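Local atomic coordinates of T-lymphoma invasion and metastasis-inducing protein 1 (Homo sapiens, PDB entry 4K2P), a protein that is known as a Rac guanine nucleotide exchange factor and probably binds phosphoinositides and partner proteins such as Par-3 through its PH-CC-Ex region. Residues Asn18-Lys23 and Gly226-Phe231; Lys35-Trp40 and Phe50-Gly55; Val88-Leu91 and Asp97-Leu100. The protein carries 5 engineered substitutions. All blocks are in the same frame, centred on the assembly; numbering follows the deposited sequence. Where two conformers were deposited one is given.

Contact 1: residues Asn18-Lys23 and Gly226-Phe231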
loop_
_atom_site.group_PDB
_atom_site.type_symbol
_atom_site.label_atom_id
_atom_site.label_comp_id
_atom_site.label_asym_id
_atom_site.label_seq_id
_atom_site.Cartn_x
_atom_site.Cartn_y
_atom_site.Cartn_z
ATOM N N ASN A 18 -4.406 12.191 8.895
ATOM C CA ASN A 18 -3.077 11.697 8.517
ATOM C C ASN A 18 -2.596 10.643 9.509
ATOM O O ASN A 18 -2.790 10.786 10.708
ATOM C CB ASN A 18 -2.071 12.836 8.427
ATOM C CG ASN A 18 -2.418 13.829 7.339
ATOM O OD1 ASN A 18 -3.072 13.487 6.361
ATOM N ND2 ASN A 18 -1.950 15.055 7.491
ATOM N N PHE A 19 -1.970 9.589 8.999
ATOM C CA PHE A 19 -1.659 8.414 9.802
ATOM C C PHE A 19 -0.150 8.124 9.873
ATOM O O PHE A 19 0.421 8.055 10.963
ATOM C CB PHE A 19 -2.414 7.208 9.244
ATOM C CG PHE A 19 -2.282 5.972 10.079
ATOM C CD1 PHE A 19 -2.465 6.026 11.451
ATOM C CD2 PHE A 19 -2.005 4.750 9.492
ATOM C CE1 PHE A 19 -2.345 4.891 12.224
ATOM C CE2 PHE A 19 -1.890 3.614 10.257
ATOM C CZ PHE A 19 -2.060 3.681 11.626
ATOM N N LEU A 20 0.477 7.939 8.716
ATOM C CA LEU A 20 1.930 7.790 8.617
ATOM C C LEU A 20 2.451 8.841 7.644
ATOM O O LEU A 20 1.733 9.254 6.735
ATOM C CB LEU A 20 2.315 6.387 8.153
ATOM C CG LEU A 20 1.804 5.255 9.040
ATOM C CD1 LEU A 20 1.984 3.906 8.385
ATOM C CD2 LEU A 20 2.514 5.291 10.396
ATOM N N VAL A 21 3.696 9.268 7.844
ATOM C CA VAL A 21 4.299 10.341 7.062
ATOM C C VAL A 21 5.724 9.973 6.663
ATOM O O VAL A 21 6.524 9.547 7.505
ATOM C CB VAL A 21 4.339 11.673 7.839
ATOM C CG1 VAL A 21 5.031 12.748 7.017
ATOM C CG2 VAL A 21 2.939 12.132 8.181
ATOM N N HIS A 22 6.045 10.138 5.381
ATOM C CA HIS A 22 7.387 9.844 4.896
ATOM C C HIS A 22 8.287 11.058 5.115
ATOM O O HIS A 22 7.898 12.200 4.888
ATOM C CB HIS A 22 7.362 9.412 3.417
ATOM C CG HIS A 22 7.242 10.538 2.435
ATOM N ND1 HIS A 22 6.274 11.514 2.523
ATOM C CD2 HIS A 22 7.953 10.818 1.315
ATOM C CE1 HIS A 22 6.406 12.358 1.513
ATOM N NE2 HIS A 22 7.416 11.955 0.765
ATOM N N LYS A 23 9.489 10.768 5.595
ATOM C CA LYS A 23 10.499 11.752 5.954
ATOM C C LYS A 23 11.793 11.416 5.223
ATOM O O LYS A 23 11.932 10.326 4.668
ATOM C CB LYS A 23 10.728 11.762 7.471
ATOM C CG LYS A 23 9.500 12.081 8.301
ATOM C CD LYS A 23 9.074 13.523 8.096
ATOM C CE LYS A 23 8.051 13.956 9.126
ATOM N NZ LYS A 23 8.678 14.231 10.447
ATOM N N GLY A 226 7.303 -1.649 15.168
ATOM C CA GLY A 226 7.199 -1.479 16.604
ATOM C C GLY A 226 7.424 -0.027 16.983
ATOM O O GLY A 226 6.737 0.524 17.844
ATOM N N ARG A 227 8.379 0.603 16.308
ATOM C CA ARG A 227 8.684 2.006 16.541
ATOM C C ARG A 227 7.482 2.875 16.164
ATOM O O ARG A 227 7.181 3.854 16.839
ATOM C CB ARG A 227 9.929 2.408 15.748
ATOM C CG ARG A 227 10.247 3.894 15.761
ATOM C CD ARG A 227 11.482 4.196 14.918
ATOM N NE ARG A 227 11.320 3.714 13.548
ATOM C CZ ARG A 227 10.511 4.267 12.650
ATOM N NH1 ARG A 227 9.769 5.321 12.982
ATOM N NH2 ARG A 227 10.430 3.755 11.426
ATOM N N LEU A 228 6.798 2.506 15.086
ATOM C CA LEU A 228 5.633 3.246 14.616
ATOM C C LEU A 228 4.400 3.063 15.499
ATOM O O LEU A 228 3.494 3.894 15.476
ATOM C CB LEU A 228 5.275 2.820 13.193
ATOM C CG LEU A 228 6.197 3.250 12.066
ATOM C CD1 LEU A 228 5.738 2.595 10.784
ATOM C CD2 LEU A 228 6.208 4.759 11.940
ATOM N N GLY A 229 4.362 1.980 16.267
ATOM C CA GLY A 229 3.212 1.707 17.108
ATOM C C GLY A 229 2.079 1.024 16.363
ATOM O O GLY A 229 0.934 1.062 16.809
ATOM N N ILE A 230 2.381 0.429 15.213
ATOM C CA ILE A 230 1.351 -0.227 14.414
ATOM C C ILE A 230 1.938 -1.367 13.571
ATOM O O ILE A 230 2.907 -1.180 12.853
ATOM C CB ILE A 230 0.620 0.813 13.501
ATOM C CG1 ILE A 230 -0.401 0.142 12.580
ATOM C CG2 ILE A 230 1.619 1.649 12.705
ATOM C CD1 ILE A 230 -1.530 -0.533 13.317
ATOM N N PHE A 231 1.348 -2.553 13.708
ATOM C CA PHE A 231 1.664 -3.720 12.893
ATOM C C PHE A 231 0.461 -4.029 12.033
ATOM O O PHE A 231 -0.519 -4.598 12.506
ATOM C CB PHE A 231 1.995 -4.947 13.749
ATOM C CG PHE A 231 3.236 -4.808 14.571
ATOM C CD1 PHE A 231 3.227 -4.084 15.752
ATOM C CD2 PHE A 231 4.414 -5.417 14.171
ATOM C CE1 PHE A 231 4.376 -3.967 16.518
ATOM C CE2 PHE A 231 5.565 -5.303 14.931
ATOM C CZ PHE A 231 5.549 -4.574 16.100
#

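Contact 2: residues Lys35-Trp40 and Phe50-Gly55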
loop_
_atom_site.group_PDB
_atom_site.type_symbol
_atom_site.label_atom_id
_atom_site.label_comp_id
_atom_site.label_asym_id
_atom_site.label_seq_id
_atom_site.Cartn_x
_atom_site.Cartn_y
_atom_site.Cartn_z
ATOM N N LYS A 35 -7.029 15.532 15.564
ATOM C CA LYS A 35 -8.441 15.258 15.391
ATOM C C LYS A 35 -8.706 14.879 13.942
ATOM O O LYS A 35 -7.906 15.161 13.047
ATOM C CB LYS A 35 -9.294 16.481 15.753
ATOM C CG LYS A 35 -9.199 16.950 17.199
ATOM C CD LYS A 35 -10.290 17.972 17.498
ATOM C CE LYS A 35 -10.400 18.283 18.986
ATOM N NZ LYS A 35 -9.242 19.052 19.520
ATOM N N TRP A 36 -9.828 14.203 13.738
ATOM C CA TRP A 36 -10.363 13.947 12.419
ATOM C C TRP A 36 -10.855 15.269 11.841
ATOM O O TRP A 36 -11.248 16.160 12.595
ATOM C CB TRP A 36 -11.506 12.938 12.493
ATOM C CG TRP A 36 -11.096 11.564 12.931
ATOM C CD1 TRP A 36 -10.950 11.118 14.214
ATOM C CD2 TRP A 36 -10.836 10.439 12.085
ATOM N NE1 TRP A 36 -10.584 9.792 14.216
ATOM C CE2 TRP A 36 -10.515 9.351 12.920
ATOM C CE3 TRP A 36 -10.836 10.248 10.699
ATOM C CZ2 TRP A 36 -10.194 8.094 12.419
ATOM C CZ3 TRP A 36 -10.519 9.003 10.202
ATOM C CH2 TRP A 36 -10.201 7.942 11.058
ATOM N N LYS A 37 -10.804 15.403 10.517
ATOM C CA LYS A 37 -11.372 16.559 9.814
ATOM C C LYS A 37 -12.235 16.046 8.667
ATOM O O LYS A 37 -11.889 15.057 8.036
ATOM C CB LYS A 37 -10.273 17.478 9.271
ATOM C CG LYS A 37 -9.635 18.392 10.310
ATOM C CD LYS A 37 -8.581 19.313 9.688
ATOM C CE LYS A 37 -9.190 20.376 8.771
ATOM N NZ LYS A 37 -9.851 21.473 9.537
ATOM N N HIS A 38 -13.356 16.701 8.393
ATOM C CA HIS A 38 -14.221 16.246 7.311
ATOM C C HIS A 38 -13.907 16.971 6.000
ATOM O O HIS A 38 -13.595 18.159 5.970
ATOM C CB HIS A 38 -15.700 16.413 7.695
ATOM C CG HIS A 38 -16.226 17.804 7.547
ATOM N ND1 HIS A 38 -15.764 18.865 8.295
ATOM C CD2 HIS A 38 -17.210 18.303 6.758
ATOM C CE1 HIS A 38 -16.420 19.960 7.955
ATOM N NE2 HIS A 38 -17.301 19.646 7.023
ATOM N N TYR A 39 -13.990 16.221 4.914
ATOM C CA TYR A 39 -13.802 16.749 3.577
ATOM C C TYR A 39 -14.794 16.101 2.640
ATOM O O TYR A 39 -15.251 14.993 2.882
ATOM C CB TYR A 39 -12.397 16.463 3.053
ATOM C CG TYR A 39 -11.273 17.155 3.762
ATOM C CD1 TYR A 39 -10.942 18.462 3.458
ATOM C CD2 TYR A 39 -10.508 16.484 4.707
ATOM C CE1 TYR A 39 -9.891 19.096 4.091
ATOM C CE2 TYR A 39 -9.456 17.107 5.342
ATOM C CZ TYR A 39 -9.152 18.413 5.030
ATOM O OH TYR A 39 -8.106 19.041 5.665
ATOM N N TRP A 40 -15.125 16.798 1.570
ATOM C CA TRP A 40 -15.647 16.150 0.383
ATOM C C TRP A 40 -14.449 15.601 -0.401
ATOM O O TRP A 40 -13.576 16.347 -0.820
ATOM C CB TRP A 40 -16.451 17.124 -0.464
ATOM C CG TRP A 40 -17.099 16.482 -1.637
ATOM C CD1 TRP A 40 -16.701 16.562 -2.941
ATOM C CD2 TRP A 40 -18.259 15.648 -1.621
ATOM N NE1 TRP A 40 -17.550 15.836 -3.734
ATOM C CE2 TRP A 40 -18.513 15.263 -2.948
ATOM C CE3 TRP A 40 -19.110 15.192 -0.611
ATOM C CZ2 TRP A 40 -19.583 14.441 -3.295
ATOM C CZ3 TRP A 40 -20.168 14.375 -0.955
ATOM C CH2 TRP A 40 -20.397 14.006 -2.283
ATOM N N PHE A 50 -9.370 16.885 -2.066
ATOM C CA PHE A 50 -10.047 17.162 -0.807
ATOM C C PHE A 50 -10.584 18.577 -0.825
ATOM O O PHE A 50 -9.825 19.523 -1.005
ATOM C CB PHE A 50 -9.085 16.966 0.367
ATOM C CG PHE A 50 -8.579 15.561 0.507
ATOM C CD1 PHE A 50 -7.687 15.039 -0.402
ATOM C CD2 PHE A 50 -8.983 14.770 1.560
ATOM C CE1 PHE A 50 -7.224 13.744 -0.270
ATOM C CE2 PHE A 50 -8.520 13.474 1.695
ATOM C CZ PHE A 50 -7.639 12.966 0.781
ATOM N N TYR A 51 -11.898 18.707 -0.646
ATOM C CA TYR A 51 -12.596 19.991 -0.695
ATOM C C TYR A 51 -13.223 20.298 0.665
ATOM O O TYR A 51 -13.724 19.391 1.333
ATOM C CB TYR A 51 -13.708 19.979 -1.747
ATOM C CG TYR A 51 -13.293 19.717 -3.185
ATOM C CD1 TYR A 51 -13.145 18.419 -3.664
ATOM C CD2 TYR A 51 -13.116 20.767 -4.080
ATOM C CE1 TYR A 51 -12.791 18.180 -4.985
ATOM C CE2 TYR A 51 -12.768 20.533 -5.395
ATOM C CZ TYR A 51 -12.612 19.243 -5.843
ATOM O OH TYR A 51 -12.264 19.014 -7.153
ATOM N N GLU A 52 -13.184 21.559 1.086
ATOM C CA GLU A 52 -13.937 22.000 2.259
ATOM C C GLU A 52 -15.230 22.681 1.853
ATOM O O GLU A 52 -15.276 23.417 0.865
ATOM C CB GLU A 52 -13.108 22.956 3.118
ATOM C CG GLU A 52 -11.951 22.287 3.850
ATOM C CD GLU A 52 -11.189 23.247 4.752
ATOM O OE1 GLU A 52 -11.539 24.450 4.793
ATOM O OE2 GLU A 52 -10.237 22.795 5.423
ATOM N N SER A 53 -16.280 22.438 2.628
ATOM C CA SER A 53 -17.553 23.126 2.435
ATOM C C SER A 53 -17.493 24.560 2.943
ATOM O O SER A 53 -16.921 24.813 4.001
ATOM C CB SER A 53 -18.673 22.367 3.148
ATOM O OG SER A 53 -19.920 22.982 2.918
ATOM N N ASP A 54 -18.077 25.495 2.193
ATOM C CA ASP A 54 -18.205 26.878 2.655
ATOM C C ASP A 54 -19.527 27.079 3.406
ATOM O O ASP A 54 -19.873 28.198 3.793
ATOM C CB ASP A 54 -18.094 27.860 1.479
ATOM C CG ASP A 54 -19.273 27.783 0.527
ATOM O OD1 ASP A 54 -20.105 26.866 0.666
ATOM O OD2 ASP A 54 -19.360 28.637 -0.377
ATOM N N GLY A 55 -20.264 25.986 3.595
ATOM C CA GLY A 55 -21.470 25.990 4.408
ATOM C C GLY A 55 -22.733 26.527 3.754
ATOM O O GLY A 55 -23.757 26.680 4.425
#

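Contact 3: residues Val88-Leu91 and Asp97-Leu100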
loop_
_atom_site.group_PDB
_atom_site.type_symbol
_atom_site.label_atom_id
_atom_site.label_comp_id
_atom_site.label_asym_id
_atom_site.label_seq_id
_atom_site.Cartn_x
_atom_site.Cartn_y
_atom_site.Cartn_z
ATOM N N VAL A 88 -13.716 2.466 9.220
ATOM C CA VAL A 88 -12.443 3.090 8.909
ATOM C C VAL A 88 -11.715 2.266 7.849
ATOM O O VAL A 88 -11.745 1.042 7.891
ATOM C CB VAL A 88 -11.557 3.225 10.173
ATOM C CG1 VAL A 88 -10.199 3.822 9.835
ATOM C CG2 VAL A 88 -12.260 4.074 11.210
ATOM N N PHE A 89 -11.129 2.932 6.862
ATOM C CA PHE A 89 -10.160 2.292 5.973
ATOM C C PHE A 89 -8.912 3.150 5.879
ATOM O O PHE A 89 -8.941 4.320 6.218
ATOM C CB PHE A 89 -10.751 2.016 4.585
ATOM C CG PHE A 89 -11.313 3.227 3.878
ATOM C CD1 PHE A 89 -12.601 3.663 4.130
ATOM C CD2 PHE A 89 -10.573 3.884 2.905
ATOM C CE1 PHE A 89 -13.124 4.758 3.454
ATOM C CE2 PHE A 89 -11.088 4.964 2.232
ATOM C CZ PHE A 89 -12.367 5.403 2.502
ATOM N N CYS A 90 -7.810 2.545 5.438
ATOM C CA CYS A 90 -6.499 3.178 5.449
ATOM C C CYS A 90 -5.876 3.064 4.066
ATOM O O CYS A 90 -5.787 1.968 3.514
ATOM C CB CYS A 90 -5.590 2.530 6.498
ATOM S SG CYS A 90 -3.911 3.211 6.571
ATOM N N LEU A 91 -5.494 4.198 3.488
ATOM C CA LEU A 91 -4.746 4.210 2.237
ATOM C C LEU A 91 -3.281 4.433 2.534
ATOM O O LEU A 91 -2.931 5.356 3.252
ATOM C CB LEU A 91 -5.268 5.303 1.291
ATOM C CG LEU A 91 -4.638 5.336 -0.112
ATOM C CD1 LEU A 91 -5.633 5.802 -1.152
ATOM C CD2 LEU A 91 -3.409 6.228 -0.163
ATOM N N ASP A 97 3.585 7.346 2.848
ATOM C CA ASP A 97 2.517 8.012 3.590
ATOM C C ASP A 97 1.337 7.090 3.745
ATOM O O ASP A 97 1.158 6.178 2.948
ATOM C CB ASP A 97 2.031 9.274 2.871
ATOM C CG ASP A 97 3.126 10.254 2.615
ATOM O OD1 ASP A 97 3.719 10.722 3.600
ATOM O OD2 ASP A 97 3.379 10.572 1.434
ATOM N N ALA A 98 0.507 7.357 4.747
ATOM C CA ALA A 98 -0.768 6.670 4.867
ATOM C C ALA A 98 -1.793 7.581 5.544
ATOM O O ALA A 98 -1.434 8.475 6.307
ATOM C CB ALA A 98 -0.616 5.366 5.630
ATOM N N PHE A 99 -3.063 7.327 5.255
ATOM C CA PHE A 99 -4.165 8.199 5.638
ATOM C C PHE A 99 -5.317 7.335 6.100
ATOM O O PHE A 99 -5.571 6.291 5.525
ATOM C CB PHE A 99 -4.613 9.072 4.454
ATOM C CG PHE A 99 -3.486 9.781 3.765
ATOM C CD1 PHE A 99 -2.765 9.145 2.763
ATOM C CD2 PHE A 99 -3.149 11.082 4.105
ATOM C CE1 PHE A 99 -1.716 9.793 2.121
ATOM C CE2 PHE A 99 -2.100 11.731 3.464
ATOM C CZ PHE A 99 -1.382 11.079 2.475
ATOM N N LEU A 100 -5.986 7.751 7.166
ATOM C CA LEU A 100 -7.217 7.108 7.595
ATOM C C LEU A 100 -8.451 7.859 7.093
ATOM O O LEU A 100 -8.472 9.081 7.052
ATOM C CB LEU A 100 -7.258 7.009 9.117
ATOM C CG LEU A 100 -6.173 6.135 9.756
ATOM C CD1 LEU A 100 -6.190 6.330 11.248
ATOM C CD2 LEU A 100 -6.372 4.665 9.411
#

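Contact 1: residues Asn18-Lys23 and Gly226-Phe231
Leu228, in the last turn of helix 219-228, meets Leu20 of strand 10-23 through one methyl on each side: Leu228 CD2 and Leu20 CD2 are 4.0 Å apart. The two side chains run at roughly a right angle to each other, so the touch is confined to these branches rather than spread along their length. Around them Val28 contributes a further apolar surface to both leucines, and Leu20 also rests on Ala238 of helix 233-241.

Gly229 turns the chain away from the helix. It has a positive phi of 83° and is the C-prime residue of a Schellman motif, its N bonded to Gly226 O at 3.2 Å; a side chain at this position would run into the preceding carbonyl oxygen. The strand opposite is irregular too: Phe19 and Leu20 both face Ala98 in a classic beta bulge. Bulge and helix end thus meet where the PH domain's sheet is packed against the CC-Ex part of the chain. Between these two segments the touch is apolar, while beside it Arg227 NH1 bonds to Val28 O of strand 27-30.

Ile230, just beyond the turn, supplies the second half of the joint. Its CG1 lies opposite the backbone N (chi1 176°) and reaches the rim of the Phe19 ring, near the ring plane, with Ile230 CG1 4.0 Å from Phe19 CZ. The Phe19 ring is carried out to this point by a chi1 of -174°, which extends it away from its own backbone N. The other branch, Ile230 CG2, turns to Leu20 CD2 at 4.4 Å, a looser approach.

Contact 2: residues Lys35-Trp40 and Phe50-Gly55
Tyr39 and Phe50 have nearly the same first torsion, chi1 -66° and -63°, with CG opposite the carbonyl carbon in each. They already share a face of the beta hairpin formed by strands 37-44 and 47-51 of the PH domain, and these torsions turn their rings to meet. The pair is T-shaped: the edge of Phe50, led by CD2, points at the face of Tyr39, the ring centroids 5.6 Å apart and the planes at 88°. Phe50 CB adds a CH-pi contact over that ring, 4.3 Å from the Tyr39 centroid. Glu52 lies alongside Tyr39, pointing the same way, with Glu52 CG 3.8 Å from Tyr39 CE1. His67 joins both aromatic rings from the next strand.

A serine in place of Tyr39 would probably leave the Phe50 edge without a ring face to point at and open a gap beside the Glu52 chain. The Glu52 carboxylate also has Lys37 nearby, but Lys37 NZ and Glu52 OE2 are 4.3 Å apart, beyond a salt bridge.

Trp40 and Tyr51, whose side chains take the other face, form a hydrogen-bonded antiparallel pair: Trp40 N gives to Tyr51 O at 3.0 Å, and Tyr51 N to Trp40 O at 2.9 Å. Their side chains cross obliquely, Tyr51 CD1 coming to the edge of the Trp40 ring and lying 3.5 Å from Trp40 O.

Contact 3: residues Val88-Leu91 and Asp97-Leu100
Leu91 and Phe99 form a hydrogen-bonded pair in the hairpin of strands 88-92 and 98-102, with Leu91 N to Phe99 O at 2.9 Å and Phe99 N to Leu91 O at 2.8 Å. Each oxygen also receives a CA-H contact: Cys90 CA stands 3.2 Å from Phe99 O, and Ala98 CA 3.0 Å from Leu91 O. The side chains of Leu91 and Phe99 run side by side in the same direction, Leu91 CD2 reaching Phe99 CD1 at 4.2 Å.

On the reverse face, Cys90 and Leu100 form the neighbouring non-hydrogen-bonded pair. Leu100 CD2 packs against Cys90 CB at 3.7 Å and against Val88 CG1 at 3.9 Å. A chi1 of 178° sets Cys90 SG opposite the backbone N, between Ala98 CB and Leu100 CD2 and 4.0 Å from each.

Farther out, Leu91 rests on Val76 and on Ile116 of helix 106-128, the C-terminal helix of the PH fold, while Phe19 touches both Cys90 and Leu100. At the turn, Asp97 OD1 is hydrogen-bonded to His22 ND1. Across strands 88-91 and 98-100 the polar contacts are backbone ones: Leu91 and Phe99 satisfy each other, and the outward-facing backbone groups of Cys90 and Ala98 bond to the next strands.

Overall arrangement
All three contacts reach the one antiparallel sheet of the PH domain. Contacts 1 and 3 are close neighbours, centres about 11 Å apart, because strands 10-23 and 98-102 run side by side; contact 3 lies about 16 Å from contact 2, centre to centre, and Trp36 packs onto Leu100 and bridges them. Contacts 1 and 2 stand about 24 Å apart, centre to centre, and do not touch. Along the chain, the hairpin of contact 2 comes before that of contact 3, and both fall between the two segments of contact 1. The hairpins therefore build the sheet locally, whereas contact 1 brings a segment some 200 residues distant back onto it, tying the CC-Ex part to the PH domain.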